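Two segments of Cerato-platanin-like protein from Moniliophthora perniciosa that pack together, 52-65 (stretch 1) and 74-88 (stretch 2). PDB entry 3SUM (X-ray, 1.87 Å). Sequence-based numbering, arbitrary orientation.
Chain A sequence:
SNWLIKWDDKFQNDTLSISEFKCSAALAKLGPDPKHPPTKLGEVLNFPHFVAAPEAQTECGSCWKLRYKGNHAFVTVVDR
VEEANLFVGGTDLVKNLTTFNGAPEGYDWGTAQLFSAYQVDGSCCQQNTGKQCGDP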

ATOM      1  N   ALA A  52      -3.820   2.941  -2.826  1.00 10.61           N
ATOM      2  CA  ALA A  52      -4.951   3.843  -2.523  1.00 10.04           C
ATOM      3  C   ALA A  52      -5.999   3.001  -1.902  1.00  9.78           C
ATOM      4  O   ALA A  52      -6.170   1.866  -2.271  1.00 12.16           O
ATOM      5  CB  ALA A  52      -5.490   4.450  -3.844  1.00  9.92           C
ATOM      6  N   ALA A  53      -6.794   3.562  -0.998  1.00 10.39           N
ATOM      7  CA  ALA A  53      -7.825   2.782  -0.360  1.00 11.19           C
ATOM      8  C   ALA A  53      -8.853   3.777   0.124  1.00 12.52           C
ATOM      9  O   ALA A  53      -8.592   5.018   0.148  1.00 13.20           O
ATOM     10  CB  ALA A  53      -7.226   1.978   0.801  1.00 10.50           C
ATOM     11  N   PRO A  54     -10.037   3.277   0.482  1.00 14.45           N
ATOM     12  CA  PRO A  54     -11.093   4.226   0.726  1.00 15.00           C
ATOM     13  C   PRO A  54     -10.901   4.890   2.060  1.00 15.90           C
ATOM     14  O   PRO A  54     -10.509   4.243   3.023  1.00 13.93           O
ATOM     15  CB  PRO A  54     -12.363   3.343   0.830  1.00 15.71           C
ATOM     16  CG  PRO A  54     -11.997   2.061   0.321  1.00 17.18           C
ATOM     17  CD  PRO A  54     -10.512   1.886   0.399  1.00 14.84           C
ATOM     18  N   GLU A  55     -11.337   6.138   2.140  1.00 16.04           N
ATOM     19  CA  GLU A  55     -11.387   6.849   3.374  1.00 16.77           C
ATOM     20  C   GLU A  55     -12.410   6.084   4.302  1.00 18.42           C
ATOM     21  O   GLU A  55     -13.307   5.457   3.829  1.00 18.18           O
ATOM     22  CB  GLU A  55     -11.930   8.270   3.097  1.00 17.25           C
ATOM     23  CG  GLU A  55     -12.088   9.197   4.299  1.00 21.37           C
ATOM     24  CD  GLU A  55     -12.624  10.625   3.880  1.00 24.48           C
ATOM     25  OE1 GLU A  55     -13.305  11.301   4.701  1.00 22.51           O
ATOM     26  OE2 GLU A  55     -12.386  11.034   2.733  1.00 29.10           O
ATOM     27  N   ALA A  56     -12.256   6.240   5.606  1.00 17.05           N
ATOM     28  CA  ALA A  56     -13.188   5.712   6.621  1.00 16.32           C
ATOM     29  C   ALA A  56     -12.844   4.298   6.829  1.00 15.24           C
ATOM     30  O   ALA A  56     -12.593   3.926   7.947  1.00 14.00           O
ATOM     31  CB  ALA A  56     -14.716   5.898   6.287  1.00 17.83           C
ATOM     32  N   GLN A  57     -12.755   3.523   5.767  1.00 14.84           N
ATOM     33  CA  GLN A  57     -12.299   2.127   5.947  1.00 15.75           C
ATOM     34  C   GLN A  57     -10.815   2.013   6.248  1.00 15.64           C
ATOM     35  O   GLN A  57     -10.399   1.025   6.884  1.00 14.80           O
ATOM     36  CB  GLN A  57     -12.525   1.284   4.707  1.00 18.66           C
ATOM     37  CG  GLN A  57     -13.856   1.022   4.284  1.00 21.86           C
ATOM     38  CD  GLN A  57     -13.850  -0.129   3.266  1.00 22.20           C
ATOM     39  OE1 GLN A  57     -13.872   0.144   2.089  1.00 23.66           O
ATOM     40  NE2 GLN A  57     -13.887  -1.389   3.727  1.00 27.44           N
ATOM     41  N   THR A  58     -10.037   2.986   5.788  1.00 14.29           N
ATOM     42  CA  THR A  58      -8.561   2.981   5.997  1.00 14.76           C
ATOM     43  C   THR A  58      -8.132   4.412   6.301  1.00 15.56           C
ATOM     44  O   THR A  58      -8.702   5.373   5.742  1.00 15.48           O
ATOM     45  CB  THR A  58      -7.778   2.531   4.729  1.00 13.50           C
ATOM     46  OG1 THR A  58      -7.958   3.518   3.687  1.00 13.14           O
ATOM     47  CG2 THR A  58      -8.378   1.190   4.230  1.00 13.46           C
ATOM     48  N   GLU A  59      -7.105   4.541   7.153  1.00 15.17           N
ATOM     49  CA  GLU A  59      -6.566   5.828   7.505  1.00 16.57           C
ATOM     50  C   GLU A  59      -5.346   6.071   6.667  1.00 16.18           C
ATOM     51  O   GLU A  59      -4.671   5.106   6.221  1.00 13.22           O
ATOM     52  CB  GLU A  59      -6.192   5.890   8.987  1.00 17.82           C
ATOM     53  CG  GLU A  59      -7.430   5.847   9.900  1.00 20.52           C
ATOM     54  CD  GLU A  59      -8.430   7.034   9.605  1.00 32.79           C
ATOM     55  OE1 GLU A  59      -7.982   8.217   9.618  1.00 32.40           O
ATOM     56  OE2 GLU A  59      -9.641   6.765   9.302  1.00 34.39           O
ATOM     57  N   CYS A  60      -5.141   7.350   6.350  1.00 15.34           N
ATOM     58  CA  CYS A  60      -3.980   7.759   5.592  1.00 16.33           C
ATOM     59  C   CYS A  60      -2.749   7.279   6.324  1.00 13.93           C
ATOM     60  O   CYS A  60      -2.610   7.494   7.506  1.00 13.91           O
ATOM     61  CB  CYS A  60      -3.931   9.269   5.427  1.00 18.03           C
ATOM     62  SG  CYS A  60      -4.982   9.692   3.995  1.00 22.72           S
ATOM     63  N   GLY A  61      -1.845   6.651   5.602  1.00 14.99           N
ATOM     64  CA  GLY A  61      -0.613   6.188   6.242  1.00 12.95           C
ATOM     65  C   GLY A  61      -0.759   4.888   6.985  1.00 14.20           C
ATOM     66  O   GLY A  61       0.263   4.360   7.466  1.00 14.41           O
ATOM     67  N   SER A  62      -1.944   4.271   7.010  1.00 12.48           N
ATOM     68  CA  SER A  62      -2.036   3.026   7.794  1.00 12.56           C
ATOM     69  C   SER A  62      -1.365   1.895   7.043  1.00 12.48           C
ATOM     70  O   SER A  62      -1.156   1.964   5.837  1.00 12.20           O
ATOM     71  CB  SER A  62      -3.469   2.607   8.125  1.00 13.58           C
ATOM     72  OG  SER A  62      -4.275   2.620   6.955  1.00 14.42           O
ATOM     73  N   CYS A  63      -1.146   0.826   7.772  1.00 10.38           N
ATOM     74  CA  CYS A  63      -0.392  -0.332   7.214  1.00 11.29           C
ATOM     75  C   CYS A  63      -1.329  -1.469   7.190  1.00 12.77           C
ATOM     76  O   CYS A  63      -1.959  -1.757   8.218  1.00 14.91           O
ATOM     77  CB  CYS A  63       0.720  -0.606   8.159  1.00 11.20           C
ATOM     78  SG  CYS A  63       1.794  -1.931   7.506  1.00 12.75           S
ATOM     79  N   TRP A  64      -1.430  -2.179   6.057  1.00 11.08           N
ATOM     80  CA  TRP A  64      -2.413  -3.251   5.920  1.00 10.79           C
ATOM     81  C   TRP A  64      -1.740  -4.502   5.411  1.00 12.16           C
ATOM     82  O   TRP A  64      -0.892  -4.437   4.558  1.00 11.14           O
ATOM     83  CB  TRP A  64      -3.512  -2.877   4.919  1.00  9.28           C
ATOM     84  CG  TRP A  64      -4.446  -1.920   5.553  1.00 13.65           C
ATOM     85  CD1 TRP A  64      -4.164  -0.673   5.903  1.00 14.74           C
ATOM     86  CD2 TRP A  64      -5.804  -2.168   5.922  1.00 12.16           C
ATOM     87  NE1 TRP A  64      -5.246  -0.105   6.498  1.00 13.33           N
ATOM     88  CE2 TRP A  64      -6.267  -1.015   6.544  1.00 14.07           C
ATOM     89  CE3 TRP A  64      -6.674  -3.270   5.764  1.00 10.54           C
ATOM     90  CZ2 TRP A  64      -7.594  -0.872   7.032  1.00 13.45           C
ATOM     91  CZ3 TRP A  64      -8.021  -3.147   6.273  1.00 14.12           C
ATOM     92  CH2 TRP A  64      -8.460  -1.942   6.879  1.00 13.08           C
ATOM     93  N   LYS A  65      -2.097  -5.624   5.999  1.00 11.67           N
ATOM     94  CA  LYS A  65      -1.594  -6.864   5.480  1.00 12.40           C
ATOM     95  C   LYS A  65      -2.610  -7.418   4.500  1.00 12.91           C
ATOM     96  O   LYS A  65      -3.790  -7.597   4.841  1.00 11.49           O
ATOM     97  CB  LYS A  65      -1.444  -7.863   6.638  1.00 11.39           C
ATOM     98  CG  LYS A  65      -0.743  -9.109   6.042  1.00 15.54           C
ATOM     99  CD  LYS A  65      -0.469 -10.144   7.129  1.00 14.41           C
ATOM    100  CE  LYS A  65      -1.512 -11.231   7.147  1.00 22.11           C
ATOM    101  NZ  LYS A  65      -0.996 -12.400   7.970  1.00 22.69           N
ATOM    102  N   PHE A  74       2.617  -6.324   2.964  1.00 11.52           N
ATOM    103  CA  PHE A  74       2.268  -5.246   3.828  1.00 12.47           C
ATOM    104  C   PHE A  74       2.313  -3.943   3.060  1.00 13.39           C
ATOM    105  O   PHE A  74       3.299  -3.607   2.406  1.00 10.98           O
ATOM    106  CB  PHE A  74       3.237  -5.174   5.040  1.00 12.66           C
ATOM    107  CG  PHE A  74       3.133  -6.357   5.928  1.00 13.56           C
ATOM    108  CD1 PHE A  74       2.117  -6.459   6.908  1.00 10.38           C
ATOM    109  CD2 PHE A  74       4.116  -7.382   5.844  1.00 17.67           C
ATOM    110  CE1 PHE A  74       2.067  -7.523   7.768  1.00 14.47           C
ATOM    111  CE2 PHE A  74       4.044  -8.473   6.727  1.00 16.20           C
ATOM    112  CZ  PHE A  74       2.999  -8.535   7.669  1.00 18.45           C
ATOM    113  N   VAL A  75       1.199  -3.209   3.103  1.00 11.45           N
ATOM    114  CA  VAL A  75       1.088  -2.056   2.245  1.00 10.42           C
ATOM    115  C   VAL A  75       0.735  -0.800   3.037  1.00 13.44           C
ATOM    116  O   VAL A  75       0.079  -0.903   4.025  1.00 12.30           O
ATOM    117  CB  VAL A  75       0.042  -2.291   1.120  1.00 12.53           C
ATOM    118  CG1 VAL A  75       0.369  -3.573   0.311  1.00 14.05           C
ATOM    119  CG2 VAL A  75      -1.390  -2.474   1.660  1.00  9.06           C
ATOM    120  N   THR A  76       1.207   0.391   2.561  1.00 13.36           N
ATOM    121  CA  THR A  76       0.889   1.600   3.208  1.00 11.18           C
ATOM    122  C   THR A  76      -0.196   2.253   2.401  1.00 10.38           C
ATOM    123  O   THR A  76      -0.099   2.355   1.180  1.00 11.47           O
ATOM    124  CB  THR A  76       2.131   2.480   3.239  1.00 10.42           C
ATOM    125  OG1 THR A  76       3.147   1.730   3.905  1.00 12.41           O
ATOM    126  CG2 THR A  76       1.886   3.770   4.094  1.00 11.96           C
ATOM    127  N   VAL A  77      -1.231   2.769   3.087  1.00  9.80           N
ATOM    128  CA  VAL A  77      -2.203   3.525   2.387  1.00 10.19           C
ATOM    129  C   VAL A  77      -1.669   4.945   2.142  1.00  9.71           C
ATOM    130  O   VAL A  77      -1.363   5.658   3.092  1.00 12.59           O
ATOM    131  CB  VAL A  77      -3.534   3.584   3.257  1.00  9.65           C
ATOM    132  CG1 VAL A  77      -4.599   4.568   2.584  1.00 12.59           C
ATOM    133  CG2 VAL A  77      -4.166   2.148   3.386  1.00 14.02           C
ATOM    134  N   VAL A  78      -1.609   5.376   0.872  1.00 10.46           N
ATOM    135  CA  VAL A  78      -0.985   6.625   0.524  1.00 11.45           C
ATOM    136  C   VAL A  78      -1.921   7.504  -0.304  1.00 11.79           C
ATOM    137  O   VAL A  78      -1.588   8.647  -0.622  1.00 12.84           O
ATOM    138  CB  VAL A  78       0.312   6.421  -0.288  1.00 10.90           C
ATOM    139  CG1 VAL A  78       1.390   5.549   0.536  1.00 12.67           C
ATOM    140  CG2 VAL A  78       0.024   5.837  -1.734  1.00  9.10           C
ATOM    141  N   ASP A  79      -3.108   6.986  -0.618  1.00 11.86           N
ATOM    142  CA  ASP A  79      -4.018   7.796  -1.461  1.00 12.37           C
ATOM    143  C   ASP A  79      -5.428   7.238  -1.268  1.00 12.40           C
ATOM    144  O   ASP A  79      -5.616   6.269  -0.505  1.00 13.48           O
ATOM    145  CB  ASP A  79      -3.518   7.608  -2.908  1.00 12.76           C
ATOM    146  CG  ASP A  79      -4.117   8.614  -3.898  1.00 16.42           C
ATOM    147  OD1 ASP A  79      -4.828   9.567  -3.492  1.00 12.51           O
ATOM    148  OD2 ASP A  79      -3.858   8.379  -5.084  1.00 16.05           O
ATOM    149  N   ARG A  80      -6.418   7.777  -1.952  1.00 13.72           N
ATOM    150  CA  ARG A  80      -7.788   7.363  -1.704  1.00 13.44           C
ATOM    151  C   ARG A  80      -8.351   6.875  -3.017  1.00 14.06           C
ATOM    152  O   ARG A  80      -7.973   7.390  -4.060  1.00 12.75           O
ATOM    153  CB  ARG A  80      -8.704   8.555  -1.210  1.00 15.25           C
ATOM    154  CG  ARG A  80      -8.991   8.552   0.348  1.00 14.94           C
ATOM    155  CD  ARG A  80      -7.603   8.413   1.071  1.00 12.97           C
ATOM    156  NE  ARG A  80      -7.754   8.598   2.517  1.00 16.90           N
ATOM    157  CZ  ARG A  80      -7.904   7.592   3.351  1.00 15.06           C
ATOM    158  NH1 ARG A  80      -7.934   6.371   2.876  1.00 14.41           N
ATOM    159  NH2 ARG A  80      -8.015   7.823   4.645  1.00 14.08           N
ATOM    160  N   VAL A  81      -9.201   5.856  -2.982  1.00 14.67           N
ATOM    161  CA  VAL A  81     -10.114   5.594  -4.096  1.00 17.27           C
ATOM    162  C   VAL A  81     -11.461   5.683  -3.397  1.00 20.05           C
ATOM    163  O   VAL A  81     -11.529   5.514  -2.180  1.00 24.15           O
ATOM    164  CB  VAL A  81      -9.925   4.212  -4.688  1.00 18.26           C
ATOM    165  CG1 VAL A  81      -8.676   4.223  -5.535  1.00 20.51           C
ATOM    166  CG2 VAL A  81      -9.819   3.133  -3.588  1.00 18.75           C
ATOM    167  N   GLU A  82     -12.537   5.959  -4.074  1.00 21.70           N
ATOM    168  CA  GLU A  82     -13.765   6.017  -3.244  1.00 25.29           C
ATOM    169  C   GLU A  82     -14.745   4.893  -3.516  1.00 26.22           C
ATOM    170  O   GLU A  82     -15.966   5.109  -3.580  1.00 28.30           O
ATOM    171  CB  GLU A  82     -14.428   7.371  -3.383  1.00 28.03           C
ATOM    172  CG  GLU A  82     -13.570   8.588  -2.957  1.00 30.19           C
ATOM    173  CD  GLU A  82     -12.467   8.869  -3.967  1.00 33.93           C
ATOM    174  OE1 GLU A  82     -12.655   8.538  -5.174  1.00 33.51           O
ATOM    175  OE2 GLU A  82     -11.439   9.435  -3.558  1.00 32.26           O
ATOM    176  N   GLU A  83     -14.204   3.696  -3.699  1.00 25.46           N
ATOM    177  CA  GLU A  83     -14.969   2.522  -3.941  1.00 25.09           C
ATOM    178  C   GLU A  83     -14.773   1.660  -2.725  1.00 23.90           C
ATOM    179  O   GLU A  83     -13.633   1.382  -2.330  1.00 23.07           O
ATOM    180  CB  GLU A  83     -14.444   1.847  -5.192  1.00 25.90           C
ATOM    181  CG  GLU A  83     -15.459   1.838  -6.380  1.00 33.02           C
ATOM    182  CD  GLU A  83     -15.787   3.176  -7.052  1.00 41.55           C
ATOM    183  OE1 GLU A  83     -14.914   3.857  -7.639  1.00 46.67           O
ATOM    184  OE2 GLU A  83     -16.973   3.542  -7.047  1.00 46.77           O
ATOM    185  N   ALA A  84     -15.851   1.206  -2.109  1.00 21.03           N
ATOM    186  CA  ALA A  84     -15.666   0.442  -0.875  1.00 19.63           C
ATOM    187  C   ALA A  84     -14.863  -0.798  -1.163  1.00 17.88           C
ATOM    188  O   ALA A  84     -15.018  -1.397  -2.233  1.00 17.59           O
ATOM    189  CB  ALA A  84     -17.038   0.039  -0.216  1.00 20.00           C
ATOM    190  N   ASN A  85     -14.040  -1.203  -0.198  1.00 15.53           N
ATOM    191  CA  ASN A  85     -13.378  -2.480  -0.292  1.00 16.58           C
ATOM    192  C   ASN A  85     -12.435  -2.593  -1.470  1.00 14.17           C
ATOM    193  O   ASN A  85     -12.132  -3.708  -1.904  1.00 17.32           O
ATOM    194  CB  ASN A  85     -14.429  -3.589  -0.364  1.00 16.12           C
ATOM    195  CG  ASN A  85     -15.342  -3.581   0.870  1.00 19.19           C
ATOM    196  OD1 ASN A  85     -14.876  -3.405   1.987  1.00 22.05           O
ATOM    197  ND2 ASN A  85     -16.606  -3.808   0.659  1.00 21.61           N
ATOM    198  N   LEU A  86     -11.912  -1.475  -1.925  1.00 11.70           N
ATOM    199  CA  LEU A  86     -11.007  -1.516  -3.056  1.00 12.73           C
ATOM    200  C   LEU A  86      -9.606  -0.989  -2.645  1.00 12.11           C
ATOM    201  O   LEU A  86      -9.490   0.089  -2.092  1.00 12.75           O
ATOM    202  CB  LEU A  86     -11.527  -0.647  -4.205  1.00 12.65           C
ATOM    203  CG  LEU A  86     -10.538  -0.518  -5.396  1.00 13.38           C
ATOM    204  CD1 LEU A  86     -10.166  -1.870  -6.105  1.00 14.03           C
ATOM    205  CD2 LEU A  86     -11.094   0.453  -6.497  1.00 17.16           C
ATOM    206  N   PHE A  87      -8.552  -1.776  -2.899  1.00 11.94           N
ATOM    207  CA  PHE A  87      -7.210  -1.245  -2.890  1.00 12.14           C
ATOM    208  C   PHE A  87      -6.738  -1.077  -4.327  1.00 11.95           C
ATOM    209  O   PHE A  87      -7.052  -1.915  -5.201  1.00 13.97           O
ATOM    210  CB  PHE A  87      -6.267  -2.260  -2.247  1.00 10.41           C
ATOM    211  CG  PHE A  87      -6.440  -2.391  -0.791  1.00 14.83           C
ATOM    212  CD1 PHE A  87      -5.996  -1.388   0.069  1.00 13.02           C
ATOM    213  CD2 PHE A  87      -7.045  -3.519  -0.270  1.00 14.66           C
ATOM    214  CE1 PHE A  87      -6.156  -1.514   1.431  1.00 13.72           C
ATOM    215  CE2 PHE A  87      -7.203  -3.667   1.087  1.00 15.41           C
ATOM    216  CZ  PHE A  87      -6.787  -2.680   1.937  1.00 12.08           C
ATOM    217  N   VAL A  88      -5.953  -0.029  -4.571  1.00 12.37           N
ATOM    218  CA  VAL A  88      -5.285   0.072  -5.847  1.00 12.66           C
ATOM    219  C   VAL A  88      -3.816   0.124  -5.516  1.00 11.13           C
ATOM    220  O   VAL A  88      -3.366   1.072  -4.896  1.00 12.29           O
ATOM    221  CB  VAL A  88      -5.692   1.282  -6.671  1.00 11.37           C
ATOM    222  CG1 VAL A  88      -4.863   1.248  -8.040  1.00 10.83           C
ATOM    223  CG2 VAL A  88      -7.221   1.186  -6.980  1.00 13.89           C
TER
HETATM  224  O   HOH W   1     -12.874   7.292   0.113  1.00 22.60           O

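The two stretches are joined mainly by backbone β-pairing at two separate sites, with an arginine-bound loop between them and a small apolar cluster alongside.

The first ladder is antiparallel. Trp 64 and Val 75 form its hydrogen-bonded pair: Trp 64 N donates to Val 75 O and Val 75 N to Trp 64 O, both at 2.8 Å. Cys 63 faces Thr 76 and Lys 65 faces Phe 74 as non-hydrogen-bonded pairs. Beyond the strand of stretch 1 the contact continues, but not in regular register: Val 77 N donates to Ser 62 O at 2.9 Å, while Gly 61 N, not Ser 62 N, donates to Val 77 O at 2.7 Å. Gly 61 lies in a type II turn from Glu 59 to Ser 62. Its backbone angles would jam a CB against the preceding carbonyl, so glycine suits the position.

At the second site, Ala 52 lies between two segments of stretch 2. It pairs antiparallel with Val 88, with Ala 52 N to Val 88 O at 2.8 Å and Val 88 N to Ala 52 O at 3.0 Å. It is also in a parallel bridge with Asp 79. There Ala 53 N donates to Asp 79 O at 3.0 Å, and a weak bond runs from Val 81 N to Ala 53 O at 3.3 Å. Ala 52 CA lies 3.2 Å from Asp 79 O, and Ala 52 CB is 3.6 Å from Val 81 CG1.

Arg 80 ties down the loop of stretch 1. Its guanidinium offers several N-H groups to carbonyl and hydroxyl oxygens. Arg 80 NH2 donates to Thr 58 O at 2.8 Å. Arg 80 NH1 donates to Thr 58 OG1 at 3.0 Å and to Ala 53 O at 3.1 Å. Thr 58 OG1 in turn donates to Pro 54 O at 2.7 Å, which braces the loop from within.

The side-chain amide of Gln 57 makes two bonds to Asn 85, one with its backbone N and one with its side chain. Asn 85 N donates to Gln 57 OE1 at 2.7 Å, and Gln 57 NE2 donates to Asn 85 OD1 at 2.8 Å. Elsewhere along the contact, a water links the two backbones: it accepts from Glu 55 N at 2.8 Å and donates to Val 81 O at 3.2 Å.

The apolar cluster gathers Ala 53, Trp 64, Val 77 and Phe 87. The edge of Phe 87 points toward the face of Trp 64, with ring planes at 61°. Val 77 CG2 lies 3.8 Å from Trp 64 CD1 and 4.0 Å from Ala 53 CB. Ala 53 CB also meets Phe 87 CD1 at 3.7 Å. Trp 64 NE1 is not left unpaired, as it donates to Ser 62 OG at 2.9 Å.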